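Local coordinates for beta-glucosidase (Pseudoalteromonas sp., PDB 3F95), which forms the extra C-terminal beta-sandwich domain of an exo-1,3/1,4-beta-glucanase that probably has beta-glucosidase activity, at residues 8-11 with 12-16; 36-39 with 40-44; 120-123 with 124-127. One frame throughout, in Å; residues are numbered along the deposited sequence.

Contact 1. Residues 8-11 with 12-16; sequences PLFV and RSLAK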
ATOM      1  N   PRO A   8       2.795 -11.287  -7.786  1.00 18.61           N
ATOM      2  CA  PRO A   8       1.961 -10.966  -6.625  1.00 17.93           C
ATOM      3  C   PRO A   8       2.800 -10.582  -5.408  1.00 16.94           C
ATOM      4  O   PRO A   8       3.888 -11.155  -5.182  1.00 16.38           O
ATOM      5  CB  PRO A   8       1.196 -12.279  -6.368  1.00 18.34           C
ATOM      6  CG  PRO A   8       2.216 -13.335  -6.841  1.00 19.73           C
ATOM      7  CD  PRO A   8       2.684 -12.721  -8.144  1.00 19.13           C
ATOM      8  N   LEU A   9       2.305  -9.599  -4.646  1.00 15.29           N
ATOM      9  CA  LEU A   9       2.944  -9.211  -3.383  1.00 14.76           C
ATOM     10  C   LEU A   9       2.028  -9.476  -2.203  1.00 14.96           C
ATOM     11  O   LEU A   9       2.475  -9.917  -1.123  1.00 15.10           O
ATOM     12  CB  LEU A   9       3.347  -7.727  -3.392  1.00 15.22           C
ATOM     13  CG  LEU A   9       4.343  -7.290  -4.495  1.00 15.92           C
ATOM     14  CD1 LEU A   9       4.547  -5.769  -4.488  1.00 18.49           C
ATOM     15  CD2 LEU A   9       5.687  -8.011  -4.367  1.00 17.84           C
ATOM     16  N   PHE A  10       0.751  -9.144  -2.393  1.00 14.12           N
ATOM     17  CA  PHE A  10      -0.288  -9.528  -1.449  1.00 13.90           C
ATOM     18  C   PHE A  10      -1.571  -9.823  -2.195  1.00 14.51           C
ATOM     19  O   PHE A  10      -2.385  -8.939  -2.416  1.00 13.67           O
ATOM     20  CB  PHE A  10      -0.533  -8.490  -0.332  1.00 14.03           C
ATOM     21  CG  PHE A  10      -1.612  -8.904   0.640  1.00 14.87           C
ATOM     22  CD1 PHE A  10      -1.322  -9.775   1.706  1.00 16.60           C
ATOM     23  CD2 PHE A  10      -2.925  -8.461   0.481  1.00 15.68           C
ATOM     24  CE1 PHE A  10      -2.343 -10.183   2.595  1.00 18.50           C
ATOM     25  CE2 PHE A  10      -3.946  -8.880   1.354  1.00 16.91           C
ATOM     26  CZ  PHE A  10      -3.650  -9.738   2.410  1.00 16.65           C
ATOM     27  N   VAL A  11      -1.721 -11.074  -2.601  1.00 15.29           N
ATOM     28  CA  VAL A  11      -2.944 -11.514  -3.276  1.00 15.47           C
ATOM     29  C   VAL A  11      -3.517 -12.658  -2.444  1.00 15.88           C
ATOM     30  O   VAL A  11      -3.127 -13.839  -2.576  1.00 15.74           O
ATOM     31  CB  VAL A  11      -2.737 -11.910  -4.794  1.00 15.60           C
ATOM     32  CG1 VAL A  11      -4.112 -12.221  -5.436  1.00 16.66           C
ATOM     33  CG2 VAL A  11      -2.027 -10.773  -5.588  1.00 14.28           C
ATOM     34  N   ARG A  12      -4.450 -12.272  -1.579  1.00 15.80           N
ATOM     35  CA  ARG A  12      -5.059 -13.120  -0.564  1.00 16.88           C
ATOM     36  C   ARG A  12      -4.145 -13.444   0.629  1.00 18.04           C
ATOM     37  O   ARG A  12      -4.648 -13.650   1.731  1.00 20.24           O
ATOM     38  CB  ARG A  12      -5.616 -14.418  -1.144  1.00 17.28           C
ATOM     39  CG  ARG A  12      -6.646 -14.199  -2.258  1.00 17.44           C
ATOM     40  CD  ARG A  12      -7.393 -15.511  -2.549  1.00 15.94           C
ATOM     41  NE  ARG A  12      -8.178 -15.988  -1.406  1.00 17.40           N
ATOM     42  CZ  ARG A  12      -8.854 -17.140  -1.392  1.00 18.63           C
ATOM     43  NH1 ARG A  12      -8.870 -17.941  -2.477  1.00 16.27           N
ATOM     44  NH2 ARG A  12      -9.543 -17.488  -0.323  1.00 15.35           N
ATOM     45  N   SER A  13      -2.840 -13.491   0.401  1.00 18.02           N
ATOM     46  CA  SER A  13      -1.847 -13.666   1.460  1.00 18.54           C
ATOM     47  C   SER A  13      -0.536 -13.033   1.023  1.00 18.21           C
ATOM     48  O   SER A  13      -0.313 -12.814  -0.173  1.00 16.84           O
ATOM     49  CB  SER A  13      -1.638 -15.148   1.729  1.00 20.24           C
ATOM     50  OG  SER A  13      -1.047 -15.745   0.600  1.00 25.59           O
ATOM     51  N   LEU A  14       0.320 -12.717   1.995  1.00 17.46           N
ATOM     52  CA  LEU A  14       1.636 -12.136   1.737  1.00 17.12           C
ATOM     53  C   LEU A  14       2.457 -13.109   0.916  1.00 18.35           C
ATOM     54  O   LEU A  14       2.495 -14.309   1.221  1.00 18.16           O
ATOM     55  CB  LEU A  14       2.362 -11.862   3.072  1.00 16.50           C
ATOM     56  CG  LEU A  14       1.773 -10.676   3.845  1.00 15.49           C
ATOM     57  CD1 LEU A  14       2.242 -10.637   5.312  1.00 18.06           C
ATOM     58  CD2 LEU A  14       2.156  -9.391   3.166  1.00 14.60           C
ATOM     59  N   ALA A  15       3.096 -12.598  -0.130  1.00 18.29           N
ATOM     60  CA  ALA A  15       4.033 -13.383  -0.921  1.00 19.45           C
ATOM     61  C   ALA A  15       5.255 -13.653  -0.035  1.00 20.63           C
ATOM     62  O   ALA A  15       5.461 -12.985   0.985  1.00 18.15           O
ATOM     63  CB  ALA A  15       4.433 -12.603  -2.182  1.00 19.58           C
ATOM     64  N   LYS A  16       6.075 -14.667  -0.296  0.50 21.23           N
ATOM     65  CA  LYS A  16       7.053 -15.153   0.754  0.50 22.15           C
ATOM     66  C   LYS A  16       8.024 -14.173   1.543  0.50 21.68           C
ATOM     67  O   LYS A  16       8.067 -14.186   2.778  0.50 21.77           O
ATOM     68  CB  LYS A  16       7.807 -16.371   0.207  0.50 21.95           C
ATOM     69  CG  LYS A  16       6.921 -17.620   0.040  0.50 23.56           C
ATOM     70  CD  LYS A  16       7.460 -18.632  -1.011  0.50 23.62           C
ATOM     71  CE  LYS A  16       8.424 -19.651  -0.410  0.50 25.61           C
ATOM     72  NZ  LYS A  16       9.050 -20.522  -1.458  0.50 27.32           N
TER
HETATM   73  O   HOH W   1       0.811 -12.595  -2.708  1.00 24.74           O
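Phe10 lays its ring against the backbone of Arg12, Ser13 and Leu14, in the tight bend by which residues 8-16 leave the strand 6-8. From CB, CG lies anti to the backbone N and beside the carbonyl carbon (chi1 -180°), which turns the ring against the returning chain. CG itself makes only a distant approach, 4.2 Å from Ser13 O. CD1 makes the closest approach, 3.4 Å from Leu14 N, and also meets CD2 of the Leu14 side chain at 3.8 Å. Farther out, CE1 packs on Ser13 CA at 3.7 Å, and CZ, the tip, approaches the Arg12 carbonyl. Ser13 N sits over one face of the ring, 4.0 Å above its plane and offset toward the rim.

The backbone closes the bend beside the ring. Ala15 N gives Leu9 O an almost straight hydrogen bond of 2.9 Å (171° at the hydrogen), arriving well above the carbonyl plane, and Ala15 CB rests on Pro8 O. One step on, Val11 N to Ser13 O is long and weak, but a water accepts from Val11 N and donates to Ser13 O at 2.8 Å, so both atoms gain a better partner. Phe10 CA adds a CH...O contact to Ser13 O.

Leu9 and Phe10 both face Val168 of strand 161-171, so their own chain forms a classic beta bulge against it. Beyond the bend, Phe10 meets Trp20 of strand 18-24 edge-to-face, Leu9 and Leu14 reach Leu71 of strand 67-73, and Arg12 makes a cation-pi contact with Tyr54.

Contact 2. Residues 36-39 with 40-44; sequences SATS and GDKQS
A type I beta turn, Ser39 to Lys42, overlaps an Asx motif at Asp41, and together they carry the chain from strand 37-38 to its antiparallel partner 45-50 at an edge of the mixed sheet. The first turn is closed by Lys42 N, which donates to Ser39 O at 3.0 Å. Thr38 OG1 donates to the same oxygen from the opposite face of the carbonyl plane, and a water adds a further hydrogen bond. That water is also weakly held by Lys42 NZ, whose bent side chain crosses Thr38 obliquely and sets CD 3.6 Å from Thr38 OG1.

Ser39 OG is turned inward, to Asp24 OD2 of strand 18-24 and to Leu45 N. Asp24 OD2 also accepts from Asp41 N, so one carboxylate oxygen grips the Ser39 hydroxyl and the Asp41 NH, at the first and third residues of the turn.

Asp41 CG is folded back between its own N and carbonyl carbon (chi1 69°), which brings the carboxylate over the next residues. OD1 takes Ser44 N on its syn lone pair at 2.7 Å; Gln43 N, closing the Asx turn, arrives on the anti side at 2.8 Å, 30° out of the carboxylate plane.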
ATOM      1  N   SER A  36      -4.457  -9.673  11.667  1.00 16.31           N
ATOM      2  CA  SER A  36      -4.603  -8.417  12.423  1.00 16.06           C
ATOM      3  C   SER A  36      -3.275  -8.100  13.114  1.00 15.42           C
ATOM      4  O   SER A  36      -2.473  -8.992  13.372  1.00 15.87           O
ATOM      5  CB  SER A  36      -5.733  -8.515  13.469  1.00 17.23           C
ATOM      6  OG  SER A  36      -5.455  -9.530  14.426  1.00 21.28           O
ATOM      7  N   ALA A  37      -3.090  -6.831  13.442  1.00 14.66           N
ATOM      8  CA  ALA A  37      -1.892  -6.355  14.102  1.00 15.07           C
ATOM      9  C   ALA A  37      -2.184  -4.991  14.702  1.00 15.29           C
ATOM     10  O   ALA A  37      -3.149  -4.348  14.323  1.00 14.24           O
ATOM     11  CB  ALA A  37      -0.717  -6.261  13.107  1.00 14.40           C
ATOM     12  N   THR A  38      -1.332  -4.565  15.638  1.00 15.49           N
ATOM     13  CA  THR A  38      -1.346  -3.197  16.150  1.00 16.67           C
ATOM     14  C   THR A  38       0.069  -2.659  16.040  1.00 16.30           C
ATOM     15  O   THR A  38       1.044  -3.443  16.060  1.00 16.04           O
ATOM     16  CB  THR A  38      -1.756  -3.124  17.655  1.00 17.94           C
ATOM     17  OG1 THR A  38      -0.697  -3.663  18.450  1.00 22.12           O
ATOM     18  CG2 THR A  38      -3.006  -3.946  17.912  1.00 18.82           C
ATOM     19  N   SER A  39       0.185  -1.342  15.968  1.00 14.74           N
ATOM     20  CA  SER A  39       1.483  -0.687  15.999  1.00 14.26           C
ATOM     21  C   SER A  39       2.063  -0.777  17.424  1.00 14.63           C
ATOM     22  O   SER A  39       1.395  -1.298  18.331  1.00 13.96           O
ATOM     23  CB  SER A  39       1.370   0.758  15.542  1.00 14.77           C
ATOM     24  OG  SER A  39       0.523   1.525  16.377  1.00 15.19           O
ATOM     25  N   GLY A  40       3.286  -0.287  17.596  1.00 14.74           N
ATOM     26  CA  GLY A  40       3.976  -0.419  18.899  1.00 16.09           C
ATOM     27  C   GLY A  40       3.212   0.164  20.085  1.00 17.02           C
ATOM     28  O   GLY A  40       3.300  -0.367  21.211  1.00 18.43           O
ATOM     29  N   ASP A  41       2.474   1.254  19.875  1.00 17.24           N
ATOM     30  CA  ASP A  41       1.762   1.901  20.994  1.00 17.05           C
ATOM     31  C   ASP A  41       0.367   1.321  21.248  1.00 17.58           C
ATOM     32  O   ASP A  41      -0.392   1.783  22.155  1.00 16.44           O
ATOM     33  CB  ASP A  41       1.752   3.426  20.852  1.00 16.99           C
ATOM     34  CG  ASP A  41       0.899   3.917  19.705  1.00 16.94           C
ATOM     35  OD1 ASP A  41       0.073   3.146  19.156  1.00 15.44           O
ATOM     36  OD2 ASP A  41       1.050   5.098  19.367  1.00 18.73           O
ATOM     37  N   LYS A  42       0.028   0.322  20.424  1.00 17.13           N
ATOM     38  CA  LYS A  42      -1.259  -0.416  20.444  1.00 18.28           C
ATOM     39  C   LYS A  42      -2.486   0.374  19.966  1.00 18.23           C
ATOM     40  O   LYS A  42      -3.607  -0.135  20.034  1.00 18.48           O
ATOM     41  CB  LYS A  42      -1.550  -1.060  21.823  1.00 18.76           C
ATOM     42  CG  LYS A  42      -0.336  -1.608  22.568  1.00 20.94           C
ATOM     43  CD  LYS A  42       0.327  -2.711  21.769  1.00 25.26           C
ATOM     44  CE  LYS A  42       1.608  -3.173  22.421  1.00 27.72           C
ATOM     45  NZ  LYS A  42       1.616  -4.643  22.325  1.00 29.57           N
ATOM     46  N   GLN A  43      -2.291   1.591  19.478  1.00 17.48           N
ATOM     47  CA  GLN A  43      -3.433   2.447  19.121  1.00 18.23           C
ATOM     48  C   GLN A  43      -3.273   3.275  17.866  1.00 16.59           C
ATOM     49  O   GLN A  43      -4.292   3.619  17.233  1.00 17.43           O
ATOM     50  CB  GLN A  43      -3.780   3.433  20.259  1.00 18.09           C
ATOM     51  CG  GLN A  43      -4.291   2.793  21.504  1.00 19.88           C
ATOM     52  CD  GLN A  43      -4.321   3.764  22.693  1.00 21.49           C
ATOM     53  OE1 GLN A  43      -4.132   4.974  22.546  1.00 28.72           O
ATOM     54  NE2 GLN A  43      -4.511   3.219  23.877  1.00 26.40           N
ATOM     55  N   SER A  44      -2.033   3.662  17.524  1.00 14.69           N
ATOM     56  CA  SER A  44      -1.866   4.630  16.432  1.00 14.90           C
ATOM     57  C   SER A  44      -2.283   4.058  15.081  1.00 13.96           C
ATOM     58  O   SER A  44      -2.901   4.754  14.269  1.00 13.68           O
ATOM     59  CB  SER A  44      -0.414   5.134  16.308  1.00 14.27           C
ATOM     60  OG  SER A  44      -0.092   5.985  17.386  1.00 16.36           O
TER
HETATM   61  O   HOH W   2       3.021  -3.645  19.482  1.00 25.96           O

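Contact 3. Residues 120-123 with 124-127; sequences SSFS and QLMA
Phe122 and Met126 meet four residues apart at the start of the short, weakly bonded helix 123-126, where both the backbone and the side chains draw together. Met126 N is the shared donor: it reaches Phe122 O at 3.4 Å and Ser123 O at 3.2 Å, both bonds weak, so this NH is divided between two carbonyls. Ala127 N to Gln124 O, 3.1 Å, is a further backbone bond.

A water bridges the loop to the helix: Gln124 N, near the helix start, donates to it at 3.0 Å, and it donates in turn to Ser120 O. A second water, hydrogen-bonded to Ser123 OG, donates to Gln124 OE1 in one of the two conformers of that side chain, so this link on the outer side of the turn is doubtful. Ser121 OG bonds to Asp118 O and lies at the edge of the Phe122 ring, in its plane.

The other side is apolar. Phe122 CD1 touches Met126 CG at 3.5 Å, and SD stands at the edge of the ring, 5.4 Å from its centroid and 83° off the normal, a Met-aromatic contact. The bend of Met126 at chi2 brings SD round to this edge. Leu125 CG packs on Phe122 CB at 3.9 Å, and Leu125 CD1 also comes to the ring edge. Phe122, Leu125 and Met126 all reach Leu134 of strand 132-137, and Met126 goes on to Met92 and Ile94.

With the Met126 NH held by two weak bonds and the Gln124 NH given to water, the turn has little backbone bonding of its own, while its attachment to the sheet appears to come from the apolar side of Phe122, Leu125 and Met126.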
ATOM      1  N   SER A 120      -4.491  13.747  -1.882  1.00 16.43           N
ATOM      2  CA  SER A 120      -5.319  14.780  -2.538  1.00 17.53           C
ATOM      3  C   SER A 120      -5.388  14.579  -4.054  1.00 17.40           C
ATOM      4  O   SER A 120      -6.380  14.947  -4.682  1.00 18.58           O
ATOM      5  CB  SER A 120      -4.781  16.178  -2.209  1.00 16.86           C
ATOM      6  OG  SER A 120      -3.445  16.311  -2.645  1.00 19.65           O
ATOM      7  N   SER A 121      -4.336  14.014  -4.634  1.00 17.28           N
ATOM      8  CA  SER A 121      -4.247  13.812  -6.085  1.00 18.06           C
ATOM      9  C   SER A 121      -5.267  12.823  -6.644  1.00 17.14           C
ATOM     10  O   SER A 121      -5.540  12.859  -7.841  1.00 16.58           O
ATOM     11  CB  SER A 121      -2.846  13.382  -6.509  1.00 19.23           C
ATOM     12  OG  SER A 121      -2.590  12.029  -6.150  1.00 19.12           O
ATOM     13  N   PHE A 122      -5.766  11.910  -5.805  1.00 16.57           N
ATOM     14  CA  PHE A 122      -6.802  10.963  -6.248  1.00 15.61           C
ATOM     15  C   PHE A 122      -7.980  10.848  -5.291  1.00 15.06           C
ATOM     16  O   PHE A 122      -8.738   9.876  -5.359  1.00 14.73           O
ATOM     17  CB  PHE A 122      -6.208   9.569  -6.599  1.00 14.56           C
ATOM     18  CG  PHE A 122      -5.568   8.829  -5.411  1.00 15.26           C
ATOM     19  CD1 PHE A 122      -6.146   7.662  -4.919  1.00 15.65           C
ATOM     20  CD2 PHE A 122      -4.386   9.299  -4.825  1.00 15.03           C
ATOM     21  CE1 PHE A 122      -5.556   6.945  -3.838  1.00 17.28           C
ATOM     22  CE2 PHE A 122      -3.801   8.619  -3.737  1.00 15.33           C
ATOM     23  CZ  PHE A 122      -4.387   7.437  -3.257  1.00 14.36           C
ATOM     24  N   SER A 123      -8.147  11.837  -4.420  1.00 15.05           N
ATOM     25  CA  SER A 123      -9.176  11.748  -3.371  1.00 14.85           C
ATOM     26  C   SER A 123     -10.592  11.732  -3.959  1.00 15.39           C
ATOM     27  O   SER A 123     -11.457  11.014  -3.470  1.00 14.61           O
ATOM     28  CB  SER A 123      -9.036  12.865  -2.333  1.00 16.38           C
ATOM     29  OG  SER A 123      -9.128  14.126  -2.976  1.00 16.89           O
ATOM     30  N   GLN A 124     -10.816  12.496  -5.034  1.00 15.83           N
ATOM     31  CA  GLN A 124     -12.163  12.578  -5.585  0.50 15.80           C
ATOM     32  C   GLN A 124     -12.583  11.246  -6.163  1.00 16.76           C
ATOM     33  O   GLN A 124     -13.680  10.794  -5.908  1.00 16.64           O
ATOM     34  CB  GLN A 124     -12.313  13.731  -6.575  0.50 15.20           C
ATOM     35  CG  GLN A 124     -12.421  15.089  -5.891  0.50 16.99           C
ATOM     36  CD  GLN A 124     -13.801  15.359  -5.283  0.50 19.11           C
ATOM     37  OE1 GLN A 124     -14.187  14.767  -4.261  0.50 19.70           O
ATOM     38  NE2 GLN A 124     -14.556  16.269  -5.917  0.50 20.21           N
ATOM     39  N   LEU A 125     -11.697  10.589  -6.902  1.00 17.09           N
ATOM     40  CA  LEU A 125     -12.065   9.296  -7.473  1.00 17.13           C
ATOM     41  C   LEU A 125     -12.318   8.201  -6.416  1.00 17.19           C
ATOM     42  O   LEU A 125     -13.017   7.224  -6.690  1.00 16.82           O
ATOM     43  CB  LEU A 125     -11.055   8.867  -8.537  1.00 18.51           C
ATOM     44  CG  LEU A 125      -9.598   8.552  -8.240  1.00 19.16           C
ATOM     45  CD1 LEU A 125      -9.426   7.065  -7.887  1.00 21.83           C
ATOM     46  CD2 LEU A 125      -8.771   8.909  -9.470  1.00 21.87           C
ATOM     47  N   MET A 126     -11.760   8.386  -5.212  1.00 16.20           N
ATOM     48  CA  MET A 126     -11.972   7.482  -4.082  1.00 17.20           C
ATOM     49  C   MET A 126     -13.163   7.859  -3.163  1.00 17.36           C
ATOM     50  O   MET A 126     -13.522   7.115  -2.243  1.00 16.71           O
ATOM     51  CB  MET A 126     -10.690   7.425  -3.229  1.00 16.48           C
ATOM     52  CG  MET A 126      -9.425   6.951  -3.993  1.00 15.50           C
ATOM     53  SD  MET A 126      -9.575   5.337  -4.787  1.00 16.20           S
ATOM     54  CE  MET A 126      -9.564   4.224  -3.382  1.00 18.72           C
ATOM     55  N   ALA A 127     -13.765   9.025  -3.406  1.00 18.30           N
ATOM     56  CA  ALA A 127     -14.657   9.667  -2.439  1.00 18.00           C
ATOM     57  C   ALA A 127     -15.976   8.928  -2.254  1.00 18.28           C
ATOM     58  O   ALA A 127     -16.694   9.162  -1.267  1.00 19.19           O
ATOM     59  CB  ALA A 127     -14.923  11.135  -2.847  1.00 19.29           C
TER
HETATM   60  O   HOH W   3      -9.084  14.659  -6.098  1.00 20.88           O
HETATM   61  O   HOH W   4     -12.194  14.300  -2.480  1.00 25.86           O

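Overall arrangement
All three contacts are local turns at the margins of the sandwich, without mutual touch; the nearest pair, contacts 1 and 2, come within about 9 Å between nearest atoms. Contacts 1 and 3 lie on opposite sides of the chain's centre. Each buries apolar side chains, Leu9 and Phe10 against strands 18-24 and 67-73, Phe122 and Met126 against 87-94 and 132-137, while their polar residues are more exposed. Contact 2 instead buries polar Ser39 and Ser44 and is governed by carboxylates and hydroxyls. It shares strand 18-24 with contact 1, through Asp24 instead of Trp20. Water bridges backbone atoms in contacts 1 and 3, but links a carbonyl to a lysine in contact 2.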